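PDB 4ZBY: uracil-DNA glycosylase from Sulfolobus tokodaii str. 7, which belongs to the uracil-DNA glycosylase superfamily, has a single-chain alpha/beta fold, and is modelled with a bound iron-sulfur cluster and uracil. Local coordinates for residues A[147-150]-A[155-158]; A[142-147]-A[179-184]; A[91-96]-A[122-127]; A[165-168]-A[173-176]. All coordinates share one frame; numbering follows the deposited sequence. Where two conformers were deposited one is given.

The four contacts show how interaction chemistry follows place in an alpha/beta fold. Contact 1 is the hairpin pairing at one margin of the sheet, held by backbone hydrogen bonds with apolar packing beside them. Contact 2 shares Ser147 with it and ties the loop entering that hairpin to helix 172-190 through an arginine-aspartate salt bridge. The same helix serves contact 4, about 12 Å from contact 2 between centres, where the chemistry changes to van der Waals packing. Contact 3, at the surface, rests on a long ion pair beside a histidine ring. Contacts 1, 2 and 4 are partly buried.

Contact 1 (A[147-150]-A[155-158]); sequences SYVW and KEII
Trp150 and Ile157 face each other as an antiparallel hydrogen-bonded pair, their CA atoms 4.9 Å apart, while Val149 and Ile158 form the neighbouring non-hydrogen-bonded pair. The two backbone bonds are short and nearly straight: Trp150 N to Ile157 O and Ile157 N to Trp150 O are both 2.7 Å. Trp150 O is also approached by Glu156 CA, at 3.4 Å, in a CA-H...O contact. The two N-H...O bonds pair the arms of a beta hairpin, in which strand 148-152 is the last strand at one edge of the mixed sheet and strand 155-162 joins it to the rest.

On the face they share, Trp150 CB and Ile157 CB sit 4.2 Å apart. The indole CG lies anti to the backbone N (chi1 -176°), and the Ile157 CD1 methyl comes up to the ring obliquely. The ring stacks with Tyr152 and rests on Ile129 and Met133, so helix 123-133 packs against this face. The other face is more open to solvent. There Val149 CG1 lies across the Glu156 side chain, nearest its CD at 3.7 Å, and Ser147 CB meets the CG2 branch of Ile158 at 3.5 Å. Tyr148 turns away from 155-158; its hydroxyl is hydrogen-bonded to Val143 O, linking the strand to the preceding helix.

The chemistry is thus divided between backbone and side chains: the main-chain bonds fix the register, and the two fully buried side chains, Trp150 and Ile157, share one face, whereas a glutamate accompanies the aliphatic groups on the other.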
loop_
_atom_site.group_PDB
_atom_site.type_symbol
_atom_site.label_atom_id
_atom_site.label_comp_id
_atom_site.label_asym_id
_atom_site.label_seq_id
_atom_site.Cartn_x
_atom_site.Cartn_y
_atom_site.Cartn_z
ATOM N N SER A 147 2.048 -1.425 -15.754
ATOM C CA SER A 147 1.190 -0.355 -15.285
ATOM C C SER A 147 -0.227 -0.437 -15.860
ATOM O O SER A 147 -0.484 -0.958 -16.970
ATOM C CB SER A 147 1.821 1.003 -15.605
ATOM O OG SER A 147 2.193 1.058 -16.953
ATOM N N TYR A 148 -1.163 0.049 -15.054
ATOM C CA TYR A 148 -2.581 0.054 -15.402
ATOM C C TYR A 148 -3.097 1.471 -15.184
ATOM O O TYR A 148 -2.887 2.056 -14.125
ATOM C CB TYR A 148 -3.348 -0.958 -14.548
ATOM C CG TYR A 148 -2.881 -2.383 -14.734
ATOM C CD1 TYR A 148 -1.786 -2.880 -14.032
ATOM C CD2 TYR A 148 -3.545 -3.243 -15.602
ATOM C CE1 TYR A 148 -1.352 -4.177 -14.202
ATOM C CE2 TYR A 148 -3.120 -4.555 -15.776
ATOM C CZ TYR A 148 -2.020 -5.014 -15.079
ATOM O OH TYR A 148 -1.611 -6.321 -15.262
ATOM N N VAL A 149 -3.742 2.051 -16.184
ATOM C CA VAL A 149 -4.192 3.426 -16.011
ATOM C C VAL A 149 -5.569 3.470 -15.346
ATOM O O VAL A 149 -6.534 2.848 -15.819
ATOM C CB VAL A 149 -4.239 4.170 -17.345
ATOM C CG1 VAL A 149 -4.854 5.551 -17.158
ATOM C CG2 VAL A 149 -2.837 4.276 -17.919
ATOM N N TRP A 150 -5.650 4.197 -14.240
ATOM C CA TRP A 150 -6.899 4.385 -13.530
ATOM C C TRP A 150 -7.374 5.814 -13.757
ATOM O O TRP A 150 -6.814 6.755 -13.206
ATOM C CB TRP A 150 -6.701 4.093 -12.052
ATOM C CG TRP A 150 -7.927 4.142 -11.175
ATOM C CD1 TRP A 150 -9.238 4.227 -11.561
ATOM C CD2 TRP A 150 -7.931 4.126 -9.743
ATOM N NE1 TRP A 150 -10.056 4.263 -10.448
ATOM C CE2 TRP A 150 -9.276 4.196 -9.324
ATOM C CE3 TRP A 150 -6.928 4.040 -8.779
ATOM C CZ2 TRP A 150 -9.637 4.180 -7.974
ATOM C CZ3 TRP A 150 -7.284 4.043 -7.437
ATOM C CH2 TRP A 150 -8.627 4.122 -7.048
ATOM N N LYS A 155 -8.030 13.321 -12.804
ATOM C CA LYS A 155 -6.704 12.849 -13.172
ATOM C C LYS A 155 -6.682 11.416 -13.680
ATOM O O LYS A 155 -7.716 10.766 -13.821
ATOM C CB LYS A 155 -5.757 12.954 -11.969
ATOM C CG LYS A 155 -5.448 14.372 -11.517
ATOM C CD LYS A 155 -4.801 14.396 -10.125
ATOM C CE LYS A 155 -4.428 15.817 -9.714
ATOM N NZ LYS A 155 -4.309 16.001 -8.234
ATOM N N GLU A 156 -5.476 10.950 -13.972
ATOM C CA GLU A 156 -5.186 9.546 -14.178
ATOM C C GLU A 156 -4.267 9.130 -13.052
ATOM O O GLU A 156 -3.409 9.914 -12.632
ATOM C CB GLU A 156 -4.494 9.284 -15.510
ATOM C CG GLU A 156 -5.329 9.513 -16.751
ATOM C CD GLU A 156 -4.579 9.133 -18.017
ATOM O OE1 GLU A 156 -3.330 9.062 -17.965
ATOM O OE2 GLU A 156 -5.231 8.895 -19.056
ATOM N N ILE A 157 -4.435 7.908 -12.566
ATOM C CA ILE A 157 -3.502 7.340 -11.605
ATOM C C ILE A 157 -2.909 6.103 -12.240
ATOM O O ILE A 157 -3.634 5.299 -12.836
ATOM C CB ILE A 157 -4.187 6.974 -10.273
ATOM C CG1 ILE A 157 -4.649 8.257 -9.567
ATOM C CG2 ILE A 157 -3.216 6.199 -9.363
ATOM C CD1 ILE A 157 -5.553 8.014 -8.386
ATOM N N ILE A 158 -1.594 5.967 -12.159
ATOM C CA ILE A 158 -0.934 4.774 -12.683
ATOM C C ILE A 158 -0.851 3.746 -11.577
ATOM O O ILE A 158 -0.234 4.001 -10.540
ATOM C CB ILE A 158 0.471 5.085 -13.167
ATOM C CG1 ILE A 158 0.426 6.099 -14.315
ATOM C CG2 ILE A 158 1.151 3.832 -13.591
ATOM C CD1 ILE A 158 1.789 6.702 -14.628
#

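Contact 2 (A[142-147]-A[179-184]); sequences KVRGKS and EEDFKK
The carboxylate of Asp181 lies at the edge of the Arg144 guanidinium, with its CG in the plane of that group, and the meeting is made at this edge and not over either face. The two planes are only 22° apart. Arg144 grips side-on: NE donates to Asp181 OD2 and NH2 to Asp181 OD1, each bond 2.9 Å long, and both oxygens use their syn lone pairs. One oxygen of the carboxylate is held by each nitrogen, which should restrain its rotation.

Arg144 is the first residue to leave the helical path after helix 140-143. Its side chain bends at chi2 and chi3, bringing the guanidinium round to the aspartate. This bidentate salt bridge fastens the turn before edge strand 148-152 to helix 172-190, the C-terminal helix of the alpha/beta fold. Asp181 is buried and also touches Phe160 and Thr162 of strand 155-162, while Arg144 packs on Ile177.

Gly145 comes close to the ion pair: its CA lies off one face of the carboxylate, 3.3 Å from Asp181 OD1. One helical turn on from the aspartate, the aliphatic CD of Lys184 reaches to 3.9 Å from Gly145 O.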
loop_
_atom_site.group_PDB
_atom_site.type_symbol
_atom_site.label_atom_id
_atom_site.label_comp_id
_atom_site.label_asym_id
_atom_site.label_seq_id
_atom_site.Cartn_x
_atom_site.Cartn_y
_atom_site.Cartn_z
ATOM N N LYS A 142 -0.099 -13.015 -12.406
ATOM C CA LYS A 142 -0.466 -12.747 -13.799
ATOM C C LYS A 142 -0.544 -11.257 -14.093
ATOM O O LYS A 142 -0.436 -10.842 -15.258
ATOM C CB LYS A 142 -1.802 -13.404 -14.128
ATOM C CG LYS A 142 -1.672 -14.884 -14.422
ATOM C CD LYS A 142 -3.027 -15.541 -14.578
ATOM C CE LYS A 142 -2.874 -17.003 -14.924
ATOM N NZ LYS A 142 -4.188 -17.641 -15.124
ATOM N N VAL A 143 -0.732 -10.448 -13.056
ATOM C CA VAL A 143 -0.978 -9.036 -13.301
ATOM C C VAL A 143 0.161 -8.128 -12.875
ATOM O O VAL A 143 0.180 -6.968 -13.266
ATOM C CB VAL A 143 -2.282 -8.541 -12.616
ATOM C CG1 VAL A 143 -3.470 -9.460 -12.964
ATOM C CG2 VAL A 143 -2.092 -8.354 -11.089
ATOM N N ARG A 144 1.102 -8.625 -12.074
ATOM C CA ARG A 144 2.195 -7.755 -11.615
ATOM C C ARG A 144 3.142 -7.383 -12.749
ATOM O O ARG A 144 3.183 -8.060 -13.816
ATOM C CB ARG A 144 2.991 -8.421 -10.483
ATOM C CG ARG A 144 3.667 -9.751 -10.891
ATOM C CD ARG A 144 5.149 -9.782 -10.472
ATOM N NE ARG A 144 5.976 -8.900 -11.293
ATOM C CZ ARG A 144 6.523 -9.240 -12.455
ATOM N NH1 ARG A 144 6.317 -10.447 -12.977
ATOM N NH2 ARG A 144 7.265 -8.363 -13.122
ATOM N N GLY A 145 3.877 -6.290 -12.519
ATOM C CA GLY A 145 5.026 -5.932 -13.329
ATOM C C GLY A 145 4.690 -5.062 -14.523
ATOM O O GLY A 145 5.510 -4.870 -15.417
ATOM N N LYS A 146 3.480 -4.535 -14.556
ATOM C CA LYS A 146 3.190 -3.535 -15.562
ATOM C C LYS A 146 2.210 -2.516 -15.019
ATOM O O LYS A 146 1.635 -2.686 -13.935
ATOM C CB LYS A 146 2.671 -4.184 -16.845
ATOM C CG LYS A 146 1.261 -4.703 -16.796
ATOM C CD LYS A 146 0.807 -4.994 -18.221
ATOM C CE LYS A 146 -0.575 -5.602 -18.271
ATOM N NZ LYS A 146 -0.901 -6.079 -19.652
ATOM N N SER A 147 2.048 -1.425 -15.754
ATOM C CA SER A 147 1.190 -0.355 -15.285
ATOM C C SER A 147 -0.227 -0.437 -15.860
ATOM O O SER A 147 -0.484 -0.958 -16.970
ATOM C CB SER A 147 1.821 1.003 -15.605
ATOM O OG SER A 147 2.193 1.058 -16.953
ATOM N N GLU A 179 12.875 -5.933 -7.556
ATOM C CA GLU A 179 13.792 -4.845 -7.837
ATOM C C GLU A 179 13.590 -4.306 -9.239
ATOM O O GLU A 179 13.606 -3.098 -9.452
ATOM C CB GLU A 179 15.240 -5.291 -7.617
ATOM C CG GLU A 179 15.500 -5.644 -6.150
ATOM C CD GLU A 179 16.869 -6.251 -5.889
ATOM O OE1 GLU A 179 17.527 -6.699 -6.854
ATOM O OE2 GLU A 179 17.274 -6.284 -4.705
ATOM N N GLU A 180 13.386 -5.209 -10.189
ATOM C CA GLU A 180 13.150 -4.816 -11.569
ATOM C C GLU A 180 11.826 -4.074 -11.677
ATOM O O GLU A 180 11.711 -3.114 -12.430
ATOM C CB GLU A 180 13.161 -6.044 -12.484
ATOM C CG GLU A 180 14.539 -6.667 -12.626
ATOM C CD GLU A 180 15.566 -5.684 -13.158
ATOM O OE1 GLU A 180 15.372 -5.174 -14.281
ATOM O OE2 GLU A 180 16.558 -5.409 -12.447
ATOM N N ASP A 181 10.831 -4.520 -10.917
ATOM C CA ASP A 181 9.544 -3.828 -10.871
ATOM C C ASP A 181 9.744 -2.415 -10.326
ATOM O O ASP A 181 9.142 -1.479 -10.834
ATOM C CB ASP A 181 8.518 -4.566 -10.014
ATOM C CG ASP A 181 7.824 -5.683 -10.772
ATOM O OD1 ASP A 181 8.058 -5.806 -11.983
ATOM O OD2 ASP A 181 7.052 -6.438 -10.146
ATOM N N PHE A 182 10.613 -2.252 -9.323
ATOM C CA PHE A 182 10.840 -0.918 -8.770
ATOM C C PHE A 182 11.610 -0.035 -9.759
ATOM O O PHE A 182 11.382 1.175 -9.795
ATOM C CB PHE A 182 11.543 -0.987 -7.409
ATOM C CG PHE A 182 10.585 -1.004 -6.243
ATOM C CD1 PHE A 182 9.635 -1.991 -6.127
ATOM C CD2 PHE A 182 10.625 -0.011 -5.274
ATOM C CE1 PHE A 182 8.738 -2.009 -5.066
ATOM C CE2 PHE A 182 9.722 -0.022 -4.207
ATOM C CZ PHE A 182 8.785 -1.004 -4.108
ATOM N N LYS A 183 12.488 -0.632 -10.568
ATOM C CA LYS A 183 13.164 0.108 -11.641
ATOM C C LYS A 183 12.139 0.663 -12.631
ATOM O O LYS A 183 12.267 1.791 -13.116
ATOM C CB LYS A 183 14.177 -0.780 -12.380
ATOM C CG LYS A 183 15.402 -1.176 -11.555
ATOM C CD LYS A 183 16.381 -2.036 -12.370
ATOM C CE LYS A 183 17.613 -2.433 -11.550
ATOM N NZ LYS A 183 18.519 -3.363 -12.290
ATOM N N LYS A 184 11.125 -0.144 -12.948
ATOM C CA LYS A 184 10.072 0.303 -13.845
ATOM C C LYS A 184 9.245 1.408 -13.219
ATOM O O LYS A 184 8.838 2.345 -13.920
ATOM C CB LYS A 184 9.171 -0.868 -14.265
ATOM C CG LYS A 184 9.885 -1.870 -15.158
ATOM C CD LYS A 184 8.990 -3.093 -15.415
ATOM C CE LYS A 184 9.499 -3.914 -16.592
ATOM N NZ LYS A 184 10.823 -4.521 -16.299
#

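Contact 3 (A[91-96]-A[122-127]); sequences NRDPEE and GRHSTK
Loop 91-96 meets helix 123-133 through Asp93, whose side chain rests beside His124 and Arg123. In this alpha/beta fold the loop leads into helix 96-113, with Glu95 at its N-cap position, and the partner helix follows strand 117-121.

Along the loop, Arg92 shapes the backbone. Its NH1 donates to Asp93 O at 3.0 Å, with that oxygen in the guanidinium plane, and its NH2 forms a salt bridge with Glu98 of the following helix. Asp93 then points toward the partner helix. Its carboxylate plane is turned 37° from the imidazole of His124. The CE1-NE2 side of the ring crosses the aspartate: OD1 of Asp93 lies 3.5 Å from His124 CE1, and Asp93 CB sits 3.6 Å from His124 NE2. The other oxygen, Asp93 OD2, makes a long salt bridge of 3.5 Å with Arg123 NH2, a matter of charge attraction and not of hydrogen bonding, the planes being 76° apart. Asp93 OD1 also stands close to Glu42 OE2, an acidic neighbour that belongs to the uracil pocket. Pro94 is buried and likewise touches Glu42. Beyond Glu95, Glu96 begins the helix.

The side chain of His124 is about 8 Å from the bound uracil at the nearest atoms, so this surface contact lies near the pocket, to which it is joined through Glu42. Arg123 reaches Asp93 through a chain extended from CG to NE, and its guanidinium lies over the imidazole of the next residue: His124 CE1 is 3.4 Å above the plane of the Arg123 guanidinium, over its centre.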
loop_
_atom_site.group_PDB
_atom_site.type_symbol
_atom_site.label_atom_id
_atom_site.label_comp_id
_atom_site.label_asym_id
_atom_site.label_seq_id
_atom_site.Cartn_x
_atom_site.Cartn_y
_atom_site.Cartn_z
ATOM N N ASN A 91 -1.372 -14.396 12.545
ATOM C CA ASN A 91 -0.642 -14.313 11.264
ATOM C C ASN A 91 -1.572 -14.453 10.034
ATOM O O ASN A 91 -1.098 -14.570 8.903
ATOM C CB ASN A 91 0.492 -15.369 11.222
ATOM C CG ASN A 91 1.530 -15.101 10.126
ATOM O OD1 ASN A 91 1.850 -13.955 9.824
ATOM N ND2 ASN A 91 2.059 -16.170 9.529
ATOM N N ARG A 92 -2.889 -14.406 10.239
ATOM C CA ARG A 92 -3.825 -14.598 9.116
ATOM C C ARG A 92 -3.999 -13.352 8.248
ATOM O O ARG A 92 -3.610 -12.218 8.610
ATOM C CB ARG A 92 -5.203 -15.083 9.602
ATOM C CG ARG A 92 -6.114 -13.999 10.227
ATOM C CD ARG A 92 -7.563 -14.503 10.160
ATOM N NE ARG A 92 -8.473 -13.796 11.071
ATOM C CZ ARG A 92 -8.950 -12.573 10.843
ATOM N NH1 ARG A 92 -8.581 -11.885 9.760
ATOM N NH2 ARG A 92 -9.777 -12.028 11.726
ATOM N N ASP A 93 -4.578 -13.559 7.068
ATOM C CA ASP A 93 -4.953 -12.429 6.215
ATOM C C ASP A 93 -6.287 -11.841 6.671
ATOM O O ASP A 93 -7.084 -12.542 7.273
ATOM C CB ASP A 93 -5.057 -12.880 4.750
ATOM C CG ASP A 93 -3.828 -13.643 4.289
ATOM O OD1 ASP A 93 -2.742 -13.036 4.248
ATOM O OD2 ASP A 93 -3.944 -14.845 3.972
ATOM N N PRO A 94 -6.559 -10.562 6.329
ATOM C CA PRO A 94 -7.847 -9.925 6.637
ATOM C C PRO A 94 -9.010 -10.712 6.073
ATOM O O PRO A 94 -8.869 -11.285 4.998
ATOM C CB PRO A 94 -7.753 -8.563 5.936
ATOM C CG PRO A 94 -6.311 -8.270 5.910
ATOM C CD PRO A 94 -5.598 -9.608 5.768
ATOM N N GLU A 95 -10.125 -10.762 6.792
ATOM C CA GLU A 95 -11.351 -11.331 6.233
ATOM C C GLU A 95 -11.897 -10.364 5.203
ATOM O O GLU A 95 -11.464 -9.216 5.145
ATOM C CB GLU A 95 -12.419 -11.562 7.298
ATOM C CG GLU A 95 -11.949 -12.135 8.597
ATOM C CD GLU A 95 -11.933 -13.621 8.583
ATOM O OE1 GLU A 95 -12.942 -14.232 8.992
ATOM O OE2 GLU A 95 -10.907 -14.181 8.150
ATOM N N GLU A 96 -12.863 -10.809 4.399
ATOM C CA GLU A 96 -13.460 -9.895 3.436
ATOM C C GLU A 96 -14.255 -8.811 4.165
ATOM O O GLU A 96 -14.216 -7.654 3.752
ATOM C CB GLU A 96 -14.347 -10.638 2.425
ATOM C CG GLU A 96 -13.573 -11.410 1.341
ATOM C CD GLU A 96 -12.580 -10.552 0.549
ATOM O OE1 GLU A 96 -12.851 -9.355 0.297
ATOM O OE2 GLU A 96 -11.512 -11.079 0.177
ATOM N N GLY A 122 1.440 -6.721 -3.363
ATOM C CA GLY A 122 0.849 -8.013 -3.030
ATOM C C GLY A 122 -0.584 -8.162 -3.517
ATOM O O GLY A 122 -1.186 -7.203 -4.026
ATOM N N ARG A 123 -1.148 -9.351 -3.310
ATOM C CA ARG A 123 -2.410 -9.696 -3.932
ATOM C C ARG A 123 -3.613 -9.006 -3.323
ATOM O O ARG A 123 -4.594 -8.774 -4.014
ATOM C CB ARG A 123 -2.635 -11.217 -3.882
ATOM C CG ARG A 123 -2.713 -11.822 -2.467
ATOM C CD ARG A 123 -2.876 -13.332 -2.568
ATOM N NE ARG A 123 -3.016 -14.013 -1.269
ATOM C CZ ARG A 123 -4.184 -14.344 -0.713
ATOM N NH1 ARG A 123 -5.329 -14.029 -1.309
ATOM N NH2 ARG A 123 -4.215 -15.011 0.439
ATOM N N HIS A 124 -3.591 -8.732 -2.027
ATOM C CA HIS A 124 -4.782 -8.174 -1.400
ATOM C C HIS A 124 -5.002 -6.737 -1.838
ATOM O O HIS A 124 -6.117 -6.354 -2.205
ATOM C CB HIS A 124 -4.675 -8.251 0.122
ATOM C CG HIS A 124 -4.721 -9.652 0.640
ATOM N ND1 HIS A 124 -3.590 -10.389 0.915
ATOM C CD2 HIS A 124 -5.772 -10.470 0.881
ATOM C CE1 HIS A 124 -3.942 -11.593 1.328
ATOM N NE2 HIS A 124 -5.261 -11.666 1.324
ATOM N N SER A 125 -3.947 -5.945 -1.779
ATOM C CA SER A 125 -4.085 -4.539 -2.128
ATOM C C SER A 125 -4.333 -4.418 -3.628
ATOM O O SER A 125 -5.127 -3.576 -4.075
ATOM C CB SER A 125 -2.838 -3.741 -1.704
ATOM O OG SER A 125 -1.715 -4.216 -2.413
ATOM N N THR A 126 -3.666 -5.259 -4.414
ATOM C CA THR A 126 -3.860 -5.231 -5.859
ATOM C C THR A 126 -5.296 -5.608 -6.219
ATOM O O THR A 126 -5.952 -4.920 -6.995
ATOM C CB THR A 126 -2.887 -6.185 -6.598
ATOM O OG1 THR A 126 -1.542 -5.777 -6.332
ATOM C CG2 THR A 126 -3.116 -6.154 -8.123
ATOM N N LYS A 127 -5.797 -6.688 -5.632
ATOM C CA LYS A 127 -7.174 -7.070 -5.885
ATOM C C LYS A 127 -8.162 -5.972 -5.485
ATOM O O LYS A 127 -9.134 -5.714 -6.217
ATOM C CB LYS A 127 -7.493 -8.380 -5.148
ATOM C CG LYS A 127 -8.889 -8.924 -5.387
ATOM C CD LYS A 127 -9.038 -10.272 -4.681
ATOM C CE LYS A 127 -10.206 -11.079 -5.237
ATOM N NZ LYS A 127 -11.494 -10.375 -5.008
#

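Contact 4 (A[165-168]-A[173-176]); sequences PAAA and NLRK
Ala168 sets its methyl against the backbone of Arg175: Ala168 CB is 3.7 Å from Arg175 CA and 3.9 Å from Arg175 CB. The arginine leaves this point with CG anti to the backbone N (chi1 -162°), and its aliphatic part runs past Ala168, Arg175 CB lying 3.7 Å from Ala168 O. The charged end leads away from the alanine, and its NE forms a salt bridge with Glu179 on the next turn of the helix. One residue earlier, Leu174 points toward 165-168 and meets Ala167. Its CD2 branch does the touching: Leu174 CD2 is 3.8 Å from Ala167 O and 4.2 Å from Ala167 CB. The two alanines are therefore met by different neighbours, one by a branched tip and the other by the flank of a long chain.

Residues 165-168 form a single helix-like turn, with Ala168 N bonded to Pro165 O at 2.9 Å, in the loop between strand 155-162 and helix 172-190. The turn follows directly on His164, a residue of the uracil pocket, whose ND1 accepts from Ala166 N. Ala168 and Arg175 both also pack on Leu62 of helix 58-71.

Small methyl groups probably let the turn lie close to the first turn of the C-terminal helix. Because aliphatic carbons here meet methyls and carbonyl oxygens, the contact holds by van der Waals packing, and polar bonds are made to Glu179, Asn171 and His164 instead.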
loop_
_atom_site.group_PDB
_atom_site.type_symbol
_atom_site.label_atom_id
_atom_site.label_comp_id
_atom_site.label_asym_id
_atom_site.label_seq_id
_atom_site.Cartn_x
_atom_site.Cartn_y
_atom_site.Cartn_z
ATOM N N PRO A 165 6.762 -7.319 -0.426
ATOM C CA PRO A 165 8.177 -7.392 -0.029
ATOM C C PRO A 165 8.512 -8.606 0.831
ATOM O O PRO A 165 9.614 -9.118 0.748
ATOM C CB PRO A 165 8.380 -6.109 0.776
ATOM C CG PRO A 165 7.361 -5.195 0.273
ATOM C CD PRO A 165 6.181 -5.993 -0.149
ATOM N N ALA A 166 7.575 -9.024 1.675
ATOM C CA ALA A 166 7.771 -10.203 2.504
ATOM C C ALA A 166 8.107 -11.432 1.653
ATOM O O ALA A 166 8.869 -12.300 2.088
ATOM C CB ALA A 166 6.544 -10.445 3.341
ATOM N N ALA A 167 7.581 -11.493 0.431
ATOM C CA ALA A 167 7.818 -12.656 -0.426
ATOM C C ALA A 167 9.240 -12.679 -0.965
ATOM O O ALA A 167 9.710 -13.707 -1.457
ATOM C CB ALA A 167 6.816 -12.686 -1.590
ATOM N N ALA A 168 9.922 -11.545 -0.865
ATOM C CA ALA A 168 11.262 -11.404 -1.416
ATOM C C ALA A 168 12.353 -11.575 -0.366
ATOM O O ALA A 168 13.537 -11.629 -0.686
ATOM C CB ALA A 168 11.401 -10.061 -2.086
ATOM N N ASN A 173 15.466 -14.939 -6.282
ATOM C CA ASN A 173 14.895 -14.694 -7.590
ATOM C C ASN A 173 13.688 -13.756 -7.566
ATOM O O ASN A 173 13.552 -12.868 -8.419
ATOM C CB ASN A 173 14.490 -15.992 -8.241
ATOM C CG ASN A 173 13.914 -15.760 -9.589
ATOM O OD1 ASN A 173 14.649 -15.495 -10.537
ATOM N ND2 ASN A 173 12.592 -15.805 -9.687
ATOM N N LEU A 174 12.803 -13.960 -6.600
ATOM C CA LEU A 174 11.627 -13.115 -6.468
ATOM C C LEU A 174 12.047 -11.700 -6.096
ATOM O O LEU A 174 11.439 -10.720 -6.525
ATOM C CB LEU A 174 10.675 -13.686 -5.420
ATOM C CG LEU A 174 9.219 -13.821 -5.849
ATOM C CD1 LEU A 174 9.153 -14.382 -7.265
ATOM C CD2 LEU A 174 8.467 -14.717 -4.868
ATOM N N ARG A 175 13.104 -11.597 -5.307
ATOM C CA ARG A 175 13.636 -10.291 -4.976
ATOM C C ARG A 175 14.116 -9.560 -6.223
ATOM O O ARG A 175 13.858 -8.371 -6.386
ATOM C CB ARG A 175 14.780 -10.396 -3.983
ATOM C CG ARG A 175 15.039 -9.057 -3.320
ATOM C CD ARG A 175 16.278 -9.079 -2.477
ATOM N NE ARG A 175 16.923 -7.768 -2.454
ATOM C CZ ARG A 175 17.543 -7.268 -1.392
ATOM N NH1 ARG A 175 18.116 -6.075 -1.452
ATOM N NH2 ARG A 175 17.582 -7.967 -0.265
ATOM N N LYS A 176 14.829 -10.268 -7.096
ATOM C CA LYS A 176 15.320 -9.629 -8.304
ATOM C C LYS A 176 14.156 -9.115 -9.136
ATOM O O LYS A 176 14.253 -8.051 -9.762
ATOM C CB LYS A 176 16.188 -10.602 -9.112
ATOM C CG LYS A 176 17.617 -10.637 -8.641
ATOM C CD LYS A 176 18.322 -9.371 -9.082
ATOM C CE LYS A 176 19.703 -9.233 -8.474
ATOM N NZ LYS A 176 20.379 -8.005 -8.987
#